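Local coordinates for UDP-glucose:anthocyanidin 3-O-glucosyltransferase (Clitoria ternatea, PDB 4REL), which is a plant glycosyltransferase of GT-B fold, built from two Rossmann-like domains that face each other across a cleft, at residues Asn212-Leu217 against Ser348-Val353. Sequence-based numbering, arbitrary orientation.
Sequences NFFAEL and SVMESV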
ATOM      1  N   ASN A 212      -5.416  -7.228   0.014  1.00  7.64           N
ATOM      2  CA  ASN A 212      -5.626  -6.351   1.162  1.00 10.71           C
ATOM      3  C   ASN A 212      -6.517  -5.178   0.757  1.00 10.12           C
ATOM      4  O   ASN A 212      -6.098  -4.024   0.802  1.00 13.55           O
ATOM      5  CB  ASN A 212      -4.267  -5.811   1.627  1.00 11.38           C
ATOM      6  CG  ASN A 212      -4.305  -5.246   3.032  1.00 13.00           C
ATOM      7  OD1 ASN A 212      -4.900  -5.841   3.937  1.00 14.43           O
ATOM      8  ND2 ASN A 212      -3.669  -4.084   3.224  1.00 12.79           N
ATOM      9  N   PHE A 213      -7.746  -5.466   0.354  1.00  9.26           N
ATOM     10  CA  PHE A 213      -8.628  -4.416  -0.141  1.00  9.56           C
ATOM     11  C   PHE A 213     -10.095  -4.839  -0.071  1.00 11.82           C
ATOM     12  O   PHE A 213     -10.429  -5.871   0.504  1.00 13.01           O
ATOM     13  CB  PHE A 213      -8.235  -4.051  -1.579  1.00 10.18           C
ATOM     14  CG  PHE A 213      -8.691  -2.683  -2.000  1.00 10.13           C
ATOM     15  CD1 PHE A 213      -8.320  -1.565  -1.267  1.00 11.54           C
ATOM     16  CD2 PHE A 213      -9.487  -2.517  -3.122  1.00 16.19           C
ATOM     17  CE1 PHE A 213      -8.735  -0.293  -1.640  1.00 12.67           C
ATOM     18  CE2 PHE A 213      -9.917  -1.253  -3.501  1.00 13.73           C
ATOM     19  CZ  PHE A 213      -9.540  -0.140  -2.763  1.00 12.69           C
ATOM     20  N   PHE A 214     -10.963  -4.026  -0.661  1.00 14.15           N
ATOM     21  CA  PHE A 214     -12.400  -4.258  -0.639  1.00 14.38           C
ATOM     22  C   PHE A 214     -12.846  -4.733  -2.018  1.00 17.34           C
ATOM     23  O   PHE A 214     -12.789  -3.975  -2.985  1.00 15.70           O
ATOM     24  CB  PHE A 214     -13.122  -2.944  -0.295  1.00 16.76           C
ATOM     25  CG  PHE A 214     -12.527  -2.200   0.882  1.00 15.10           C
ATOM     26  CD1 PHE A 214     -12.780  -2.615   2.183  1.00 23.30           C
ATOM     27  CD2 PHE A 214     -11.738  -1.075   0.683  1.00 20.80           C
ATOM     28  CE1 PHE A 214     -12.236  -1.927   3.264  1.00 20.65           C
ATOM     29  CE2 PHE A 214     -11.195  -0.379   1.756  1.00 24.10           C
ATOM     30  CZ  PHE A 214     -11.443  -0.809   3.049  1.00 25.91           C
ATOM     31  N   ALA A 215     -13.291  -5.985  -2.114  1.00 12.65           N
ATOM     32  CA  ALA A 215     -13.684  -6.554  -3.400  1.00 15.21           C
ATOM     33  C   ALA A 215     -14.758  -5.714  -4.088  1.00 14.28           C
ATOM     34  O   ALA A 215     -14.771  -5.585  -5.315  1.00 15.87           O
ATOM     35  CB  ALA A 215     -14.170  -7.988  -3.213  1.00 23.95           C
ATOM     36  N   GLU A 216     -15.645  -5.136  -3.280  1.00 15.01           N
ATOM     37  CA  GLU A 216     -16.767  -4.341  -3.780  1.00 15.61           C
ATOM     38  C   GLU A 216     -16.329  -3.069  -4.505  1.00 18.16           C
ATOM     39  O   GLU A 216     -17.111  -2.471  -5.247  1.00 21.30           O
ATOM     40  CB  GLU A 216     -17.718  -4.006  -2.620  1.00 19.22           C
ATOM     41  CG  GLU A 216     -18.434  -5.213  -2.014  1.00 17.92           C
ATOM     42  CD  GLU A 216     -17.616  -5.960  -0.960  1.00 22.09           C
ATOM     43  OE1 GLU A 216     -16.402  -5.691  -0.810  1.00 19.76           O
ATOM     44  OE2 GLU A 216     -18.203  -6.823  -0.272  1.00 22.45           O
ATOM     45  N   LEU A 217     -15.080  -2.662  -4.309  1.00 13.89           N
ATOM     46  CA  LEU A 217     -14.550  -1.459  -4.958  1.00 11.72           C
ATOM     47  C   LEU A 217     -13.802  -1.734  -6.255  1.00 14.84           C
ATOM     48  O   LEU A 217     -13.558  -0.818  -7.038  1.00 20.79           O
ATOM     49  CB  LEU A 217     -13.620  -0.688  -4.013  1.00 15.31           C
ATOM     50  CG  LEU A 217     -14.241   0.227  -2.967  1.00 17.22           C
ATOM     51  CD1 LEU A 217     -13.149   1.096  -2.338  1.00 16.82           C
ATOM     52  CD2 LEU A 217     -15.309   1.099  -3.598  1.00 24.41           C
ATOM     53  N   SER A 348      -2.481   4.682   2.087  1.00 14.74           N
ATOM     54  CA  SER A 348      -3.008   6.039   2.093  1.00 15.86           C
ATOM     55  C   SER A 348      -4.334   6.083   1.352  1.00 11.44           C
ATOM     56  O   SER A 348      -5.306   6.651   1.851  1.00 12.15           O
ATOM     57  CB  SER A 348      -2.028   7.009   1.420  1.00 14.92           C
ATOM     58  OG  SER A 348      -0.859   7.175   2.189  1.00 23.30           O
ATOM     59  N   VAL A 349      -4.371   5.479   0.165  1.00 11.81           N
ATOM     60  CA  VAL A 349      -5.592   5.445  -0.627  1.00  9.75           C
ATOM     61  C   VAL A 349      -6.701   4.708   0.118  1.00 10.22           C
ATOM     62  O   VAL A 349      -7.847   5.172   0.158  1.00 11.83           O
ATOM     63  CB  VAL A 349      -5.368   4.773  -1.993  1.00 13.12           C
ATOM     64  CG1 VAL A 349      -6.688   4.646  -2.745  1.00 15.64           C
ATOM     65  CG2 VAL A 349      -4.352   5.563  -2.812  1.00 13.84           C
ATOM     66  N   MET A 350      -6.360   3.557   0.698  1.00 10.93           N
ATOM     67  CA  MET A 350      -7.314   2.775   1.475  1.00 14.13           C
ATOM     68  C   MET A 350      -7.954   3.630   2.563  1.00 11.88           C
ATOM     69  O   MET A 350      -9.174   3.618   2.733  1.00 12.98           O
ATOM     70  CB  MET A 350      -6.604   1.560   2.099  1.00 15.40           C
ATOM     71  CG  MET A 350      -7.513   0.606   2.858  1.00 19.67           C
ATOM     72  SD  MET A 350      -7.948   1.112   4.545  1.00 24.09           S
ATOM     73  CE  MET A 350      -6.450   0.730   5.447  1.00 23.18           C
ATOM     74  N   GLU A 351      -7.122   4.375   3.292  1.00 11.52           N
ATOM     75  CA  GLU A 351      -7.601   5.213   4.383  1.00 10.24           C
ATOM     76  C   GLU A 351      -8.460   6.347   3.839  1.00 12.79           C
ATOM     77  O   GLU A 351      -9.465   6.723   4.441  1.00 12.59           O
ATOM     78  CB  GLU A 351      -6.428   5.774   5.206  1.00 14.79           C
ATOM     79  CG  GLU A 351      -5.751   4.729   6.096  1.00 19.39           C
ATOM     80  CD  GLU A 351      -4.568   5.272   6.884  1.00 25.85           C
ATOM     81  OE1 GLU A 351      -4.159   6.428   6.661  1.00 30.49           O
ATOM     82  OE2 GLU A 351      -4.033   4.528   7.729  1.00 32.72           O
ATOM     83  N   SER A 352      -8.066   6.895   2.700  1.00  9.46           N
ATOM     84  CA  SER A 352      -8.832   8.008   2.144  1.00  9.79           C
ATOM     85  C   SER A 352     -10.229   7.563   1.705  1.00 11.45           C
ATOM     86  O   SER A 352     -11.233   8.198   2.050  1.00 10.51           O
ATOM     87  CB  SER A 352      -8.080   8.642   0.980  1.00  9.40           C
ATOM     88  OG  SER A 352      -8.465   9.998   0.815  1.00 12.50           O
ATOM     89  N   VAL A 353     -10.309   6.469   0.955  1.00  9.88           N
ATOM     90  CA  VAL A 353     -11.614   6.066   0.430  1.00 11.06           C
ATOM     91  C   VAL A 353     -12.524   5.536   1.532  1.00 11.45           C
ATOM     92  O   VAL A 353     -13.741   5.695   1.463  1.00 11.73           O
ATOM     93  CB  VAL A 353     -11.523   5.053  -0.741  1.00 12.07           C
ATOM     94  CG1 VAL A 353     -10.753   5.659  -1.921  1.00 13.69           C
ATOM     95  CG2 VAL A 353     -10.889   3.746  -0.292  1.00 14.14           C
TER
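In this GT-B glycosyltransferase, the buried meeting of F214 and L217 with M350 and V353 joins the two Rossmann-like halves: 212-217 follows strand 208-211 of the seven-stranded parallel sheet, while 348-353 lies on helix 346-354, beside the six-stranded one. The M350 side chain runs roughly perpendicular to F214, whose broad apolar ring receives its CG methylene obliquely, CG lying 4.0 Å from F214 CE2. With CG anti to the backbone N (chi1 -176°), M350 reaches out to the ring, and the bend at chi2 (-80°) sets SD of the flexible thioether 5.5 Å from the F214 ring centroid, an oblique Met-aromatic contact. One turn of helix further on, V353 points at the loop, and its CG2 meets L217 CD1 at 4.0 Å; the two branched chains lie side by side, heading opposite ways, and bring methyl groups into a buried apolar setting. The 3-10 turn 215-217, closed by the hydrogen bond from L217 N to F214 O (3.0 Å), brings L217 back to the same side as F214. V422 of helix 409-425 touches both. No hydrogen bond links the two segments; their contact rests on dispersion and hydrophobic burial, which demand less exact alignment than polar bonds would.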